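Long-range contacts in putative sugar ABC transporter (PDB 5ULB), which probably binds 5-methylthioribose or similar sugars in the periplasm and delivers them to an ABC importer: residues A[106-110]-A[154-158]; A[264-269]-A[285-289]. All blocks are in the same frame, centred on the assembly; numbering follows the deposited sequence.

Contact 1: A[106-110]-A[154-158]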
loop_
_atom_site.group_PDB
_atom_site.type_symbol
_atom_site.label_atom_id
_atom_site.label_comp_id
_atom_site.label_asym_id
_atom_site.label_seq_id
_atom_site.Cartn_x
_atom_site.Cartn_y
_atom_site.Cartn_z
ATOM N N PHE A 106 -5.995 -1.611 -7.636
ATOM C CA PHE A 106 -5.126 -2.048 -6.540
ATOM C C PHE A 106 -5.944 -2.126 -5.261
ATOM O O PHE A 106 -6.673 -1.176 -4.939
ATOM C CB PHE A 106 -3.963 -1.116 -6.359
ATOM C CG PHE A 106 -3.083 -1.465 -5.184
ATOM C CD1 PHE A 106 -2.355 -2.674 -5.139
ATOM C CD2 PHE A 106 -3.030 -0.663 -4.116
ATOM C CE1 PHE A 106 -1.651 -2.988 -4.008
ATOM C CE2 PHE A 106 -2.290 -1.009 -2.998
ATOM C CZ PHE A 106 -1.644 -2.202 -2.883
ATOM N N ASP A 107 -5.888 -3.228 -4.530
ATOM C CA ASP A 107 -6.587 -3.385 -3.259
ATOM C C ASP A 107 -8.052 -3.015 -3.353
ATOM O O ASP A 107 -8.584 -2.431 -2.382
ATOM C CB ASP A 107 -5.884 -2.523 -2.175
ATOM C CG ASP A 107 -4.736 -3.231 -1.518
ATOM O OD1 ASP A 107 -4.480 -4.438 -1.774
ATOM O OD2 ASP A 107 -4.085 -2.514 -0.646
ATOM N N THR A 108 -8.671 -3.453 -4.420
ATOM C CA THR A 108 -10.053 -3.105 -4.709
ATOM C C THR A 108 -10.912 -4.347 -4.748
ATOM O O THR A 108 -10.485 -5.388 -5.231
ATOM C CB THR A 108 -10.117 -2.267 -6.027
ATOM O OG1 THR A 108 -9.448 -1.025 -5.780
ATOM C CG2 THR A 108 -11.516 -1.986 -6.517
ATOM N N ALA A 109 -12.120 -4.257 -4.209
ATOM C CA ALA A 109 -13.018 -5.383 -4.160
ATOM C C ALA A 109 -13.722 -5.601 -5.446
ATOM O O ALA A 109 -14.539 -4.768 -5.858
ATOM C CB ALA A 109 -14.027 -5.129 -3.038
ATOM N N ILE A 110 -13.426 -6.701 -6.108
ATOM C CA ILE A 110 -13.960 -7.059 -7.400
ATOM C C ILE A 110 -14.539 -8.495 -7.351
ATOM O O ILE A 110 -13.860 -9.391 -6.938
ATOM C CB ILE A 110 -13.005 -6.959 -8.529
ATOM C CG1 ILE A 110 -12.401 -5.515 -8.616
ATOM C CG2 ILE A 110 -13.601 -7.422 -9.826
ATOM C CD1 ILE A 110 -13.373 -4.485 -9.119
ATOM N N PRO A 154 -10.206 -4.495 1.284
ATOM C CA PRO A 154 -9.691 -5.806 0.860
ATOM C C PRO A 154 -8.375 -6.275 1.545
ATOM O O PRO A 154 -8.351 -7.423 2.078
ATOM C CB PRO A 154 -9.628 -5.722 -0.629
ATOM C CG PRO A 154 -10.732 -4.752 -0.953
ATOM C CD PRO A 154 -10.743 -3.735 0.127
ATOM N N PRO A 155 -7.374 -5.433 1.634
ATOM C CA PRO A 155 -6.161 -5.894 2.300
ATOM C C PRO A 155 -6.406 -6.193 3.761
ATOM O O PRO A 155 -5.758 -7.116 4.329
ATOM C CB PRO A 155 -5.210 -4.717 2.120
ATOM C CG PRO A 155 -6.092 -3.503 1.831
ATOM C CD PRO A 155 -7.136 -4.099 1.027
HETATM N N MSE A 156 -7.248 -5.402 4.396
HETATM C CA MSE A 156 -7.525 -5.588 5.817
HETATM C C MSE A 156 -8.237 -6.902 6.013
HETATM O O MSE A 156 -7.954 -7.629 7.021
HETATM C CB MSE A 156 -8.314 -4.427 6.376
HETATM C CG MSE A 156 -7.503 -3.129 6.438
HETATM SE SE MSE A 156 -6.224 -3.227 7.823
HETATM C CE MSE A 156 -4.976 -1.850 7.203
ATOM N N GLU A 157 -9.173 -7.274 5.195
ATOM C CA GLU A 157 -9.871 -8.526 5.427
ATOM C C GLU A 157 -8.919 -9.730 5.173
ATOM O O GLU A 157 -8.974 -10.718 5.930
ATOM C CB GLU A 157 -11.180 -8.558 4.649
ATOM C CG GLU A 157 -12.259 -7.534 5.241
ATOM C CD GLU A 157 -12.782 -7.707 6.779
ATOM O OE1 GLU A 157 -13.435 -6.636 7.252
ATOM O OE2 GLU A 157 -12.556 -8.871 7.544
ATOM N N ARG A 158 -8.032 -9.633 4.183
ATOM C CA ARG A 158 -7.078 -10.727 3.991
ATOM C C ARG A 158 -6.062 -10.831 5.110
ATOM O O ARG A 158 -5.690 -11.936 5.531
ATOM C CB ARG A 158 -6.385 -10.533 2.679
ATOM C CG ARG A 158 -7.287 -10.746 1.394
ATOM C CD ARG A 158 -6.420 -10.607 0.146
ATOM N NE ARG A 158 -5.923 -9.356 -0.158
ATOM C CZ ARG A 158 -6.511 -8.380 -0.957
ATOM N NH1 ARG A 158 -7.710 -8.660 -1.585
ATOM N NH2 ARG A 158 -5.884 -7.025 -1.086
HETATM O O HOH W 1 -7.896 -6.513 -3.487
#
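Asp-107 supplies most of the polar contact here. Its backbone sits in the left-handed helical region (phi/psi 50/43), and with chi1 at -86° the carboxylate lies beside the helix that starts at Pro-154. Asp-107 OD1 makes a salt bridge of 3.0 Å to Arg-158 NH2, meeting the guanidinium at its edge, while Asp-107 OD2 lies 3.3 Å from Pro-155 CG and borders the bound sugar. The m, t, m rotamer of Arg-158 folds its chain back along the first helical turn; NE is paired with Asp-124, and Arg-158 NH1 donates to water 1 at 2.9 Å. That water donates weakly to Thr-108 O (3.3 Å), so it bridges the Thr-108 carbonyl and the Arg-158 guanidinium. Pro-154, its ring C-gamma exo, presses CG to 3.5 Å from Asp-107 O and 3.9 Å from Ala-109 CB. Thr-108 points away: its m rotamer lets Thr-108 OG1 donate to Phe-106 O at 2.9 Å. The prolines suit a helix start, where no amide is needed; Arg-158 N donates to Pro-154 O (3.1 Å). The contact thus spans the sugar cleft, from the loop after strand 102-106, flanked by strands 78-82 and 118-122, to the N-terminal turn of helix 154-169.

Contact 2: A[264-269]-A[285-289]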
loop_
_atom_site.group_PDB
_atom_site.type_symbol
_atom_site.label_atom_id
_atom_site.label_comp_id
_atom_site.label_asym_id
_atom_site.label_seq_id
_atom_site.Cartn_x
_atom_site.Cartn_y
_atom_site.Cartn_z
ATOM N N LEU A 264 6.518 1.621 -6.289
ATOM C CA LEU A 264 6.486 0.540 -7.302
ATOM C C LEU A 264 5.091 0.113 -7.568
ATOM O O LEU A 264 4.772 -0.190 -8.722
ATOM C CB LEU A 264 7.379 -0.618 -6.766
ATOM C CG LEU A 264 7.497 -1.829 -7.710
ATOM C CD1 LEU A 264 8.138 -1.442 -9.009
ATOM C CD2 LEU A 264 8.208 -2.943 -7.004
ATOM N N ILE A 265 4.239 -0.005 -6.547
ATOM C CA ILE A 265 2.857 -0.358 -6.811
ATOM C C ILE A 265 2.188 0.622 -7.750
ATOM O O ILE A 265 1.497 0.239 -8.676
ATOM C CB ILE A 265 2.112 -0.494 -5.493
ATOM C CG1 ILE A 265 2.776 -1.600 -4.585
ATOM C CG2 ILE A 265 0.655 -0.722 -5.696
ATOM C CD1 ILE A 265 2.122 -1.683 -3.214
ATOM N N GLY A 266 2.380 1.927 -7.469
ATOM C CA GLY A 266 1.832 2.933 -8.355
ATOM C C GLY A 266 2.368 2.826 -9.734
ATOM O O GLY A 266 1.601 2.892 -10.703
ATOM N N ALA A 267 3.682 2.708 -9.867
ATOM C CA ALA A 267 4.282 2.616 -11.199
ATOM C C ALA A 267 3.734 1.406 -11.968
ATOM O O ALA A 267 3.506 1.550 -13.175
ATOM C CB ALA A 267 5.760 2.561 -11.059
ATOM N N VAL A 268 3.686 0.227 -11.313
ATOM C CA VAL A 268 3.234 -0.934 -12.052
ATOM C C VAL A 268 1.814 -0.776 -12.505
ATOM O O VAL A 268 1.478 -1.263 -13.614
ATOM C CB VAL A 268 3.540 -2.171 -11.205
ATOM C CG1 VAL A 268 2.737 -3.363 -11.661
ATOM C CG2 VAL A 268 5.047 -2.445 -11.174
ATOM N N ASN A 269 0.934 -0.253 -11.654
ATOM C CA ASN A 269 -0.433 -0.004 -12.164
ATOM C C ASN A 269 -0.450 0.915 -13.365
ATOM O O ASN A 269 -1.250 0.663 -14.276
ATOM C CB ASN A 269 -1.323 0.487 -10.989
ATOM C CG ASN A 269 -1.837 -0.679 -10.143
ATOM O OD1 ASN A 269 -2.922 -1.220 -10.484
ATOM N ND2 ASN A 269 -1.112 -1.142 -9.124
ATOM N N SER A 285 -4.670 -10.836 -13.086
ATOM C CA SER A 285 -4.280 -10.590 -11.713
ATOM C C SER A 285 -2.761 -10.427 -11.657
ATOM O O SER A 285 -2.022 -11.067 -12.405
ATOM C CB SER A 285 -4.778 -11.726 -10.750
ATOM O OG SER A 285 -4.490 -11.491 -9.376
ATOM N N TYR A 286 -2.318 -9.699 -10.646
ATOM C CA TYR A 286 -0.909 -9.587 -10.386
ATOM C C TYR A 286 -0.689 -9.297 -8.878
ATOM O O TYR A 286 -1.387 -8.476 -8.267
ATOM C CB TYR A 286 -0.258 -8.417 -11.199
ATOM C CG TYR A 286 1.188 -8.178 -10.989
ATOM C CD1 TYR A 286 2.152 -9.044 -11.528
ATOM C CD2 TYR A 286 1.686 -7.188 -10.110
ATOM C CE1 TYR A 286 3.477 -8.873 -11.335
ATOM C CE2 TYR A 286 3.002 -7.078 -9.922
ATOM C CZ TYR A 286 3.908 -7.869 -10.555
ATOM O OH TYR A 286 5.230 -7.676 -10.328
ATOM N N GLU A 287 0.319 -9.969 -8.324
ATOM C CA GLU A 287 0.623 -9.846 -6.902
ATOM C C GLU A 287 2.036 -9.314 -6.685
ATOM O O GLU A 287 3.007 -9.843 -7.259
ATOM C CB GLU A 287 0.484 -11.206 -6.211
ATOM C CG GLU A 287 0.556 -11.172 -4.748
ATOM C CD GLU A 287 0.248 -12.528 -4.103
ATOM O OE1 GLU A 287 1.155 -13.362 -4.038
ATOM O OE2 GLU A 287 -0.899 -12.657 -3.629
ATOM N N PHE A 288 2.203 -8.296 -5.813
ATOM C CA PHE A 288 3.487 -7.790 -5.491
ATOM C C PHE A 288 4.110 -8.600 -4.355
ATOM O O PHE A 288 3.420 -9.004 -3.468
ATOM C CB PHE A 288 3.362 -6.315 -4.992
ATOM C CG PHE A 288 2.844 -5.403 -6.060
ATOM C CD1 PHE A 288 3.696 -4.782 -6.930
ATOM C CD2 PHE A 288 1.513 -5.117 -6.187
ATOM C CE1 PHE A 288 3.218 -3.946 -7.954
ATOM C CE2 PHE A 288 0.984 -4.258 -7.206
ATOM C CZ PHE A 288 1.865 -3.709 -8.106
ATOM N N ARG A 289 5.412 -8.692 -4.356
ATOM C CA ARG A 289 6.181 -9.405 -3.280
ATOM C C ARG A 289 6.821 -8.427 -2.323
ATOM O O ARG A 289 7.452 -7.421 -2.765
ATOM C CB ARG A 289 7.293 -10.301 -3.949
ATOM C CG ARG A 289 6.707 -11.423 -4.755
ATOM C CD ARG A 289 7.676 -12.548 -5.094
ATOM N NE ARG A 289 7.095 -13.183 -6.301
ATOM C CZ ARG A 289 7.457 -12.806 -7.491
ATOM N NH1 ARG A 289 8.413 -11.917 -7.518
ATOM N NH2 ARG A 289 6.950 -13.316 -8.566
#
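Aromatic packing dominates this buried interface: Phe-288 has 104 Å² covered by the helix, nearly half of the 217 Å² buried in all. Its ring receives a CH-pi contact from Ile-265 CG1, which sits 3.9 Å from the centroid and only 3° off the normal, hence squarely over one face. Apolar contacts extend this: Ile-265 CG2 reaches Phe-288 CE2 at 3.9 Å, and Val-268 CG1 touches both Phe-288 CZ (3.7 Å) and Tyr-286 CE2 (4.1 Å). No hydrogen bond crosses between the segments. Polar groups find partners within the helix or outside the two segments. Asn-269 ND2, at the ring edge 4.1 Å from Phe-288 CZ, donates to Ile-265 O (3.0 Å, 171°) and also bonds to Thr-120, while Asn-269 OD1 bonds to Ser-104; Tyr-286 OH bonds to Asp-322. The segment axes approach to 10.6 Å at 159°, so the helix runs nearly antiparallel to the strand, the layering of an alpha/beta sandwich lobe in the type I periplasmic binding protein fold.

Overall arrangement
From the N terminus, contact 1 closes first: residues 106-110 meet 154-158 across 43 intervening residues, which include strand 118-122, helix 124-138 and strand 143-148. Contact 2 follows in series, closing a 15-residue connection made of the rest of helix 262-278 and the turn into strand 285-294; the two loops neither nest nor cross. Contact 1 joins the lobes across the cleft, whereas contact 2 holds a helix on the sheet of the lobe containing strand 102-106. Their centres are 14 Å apart, yet they meet directly: Phe-106 CD1 packs 3.6 Å from Ile-265 CG2 and 4.2 Å from Phe-288 CE2, joining the end of strand 102-106, where the pocket loop begins, to the helix-sheet core.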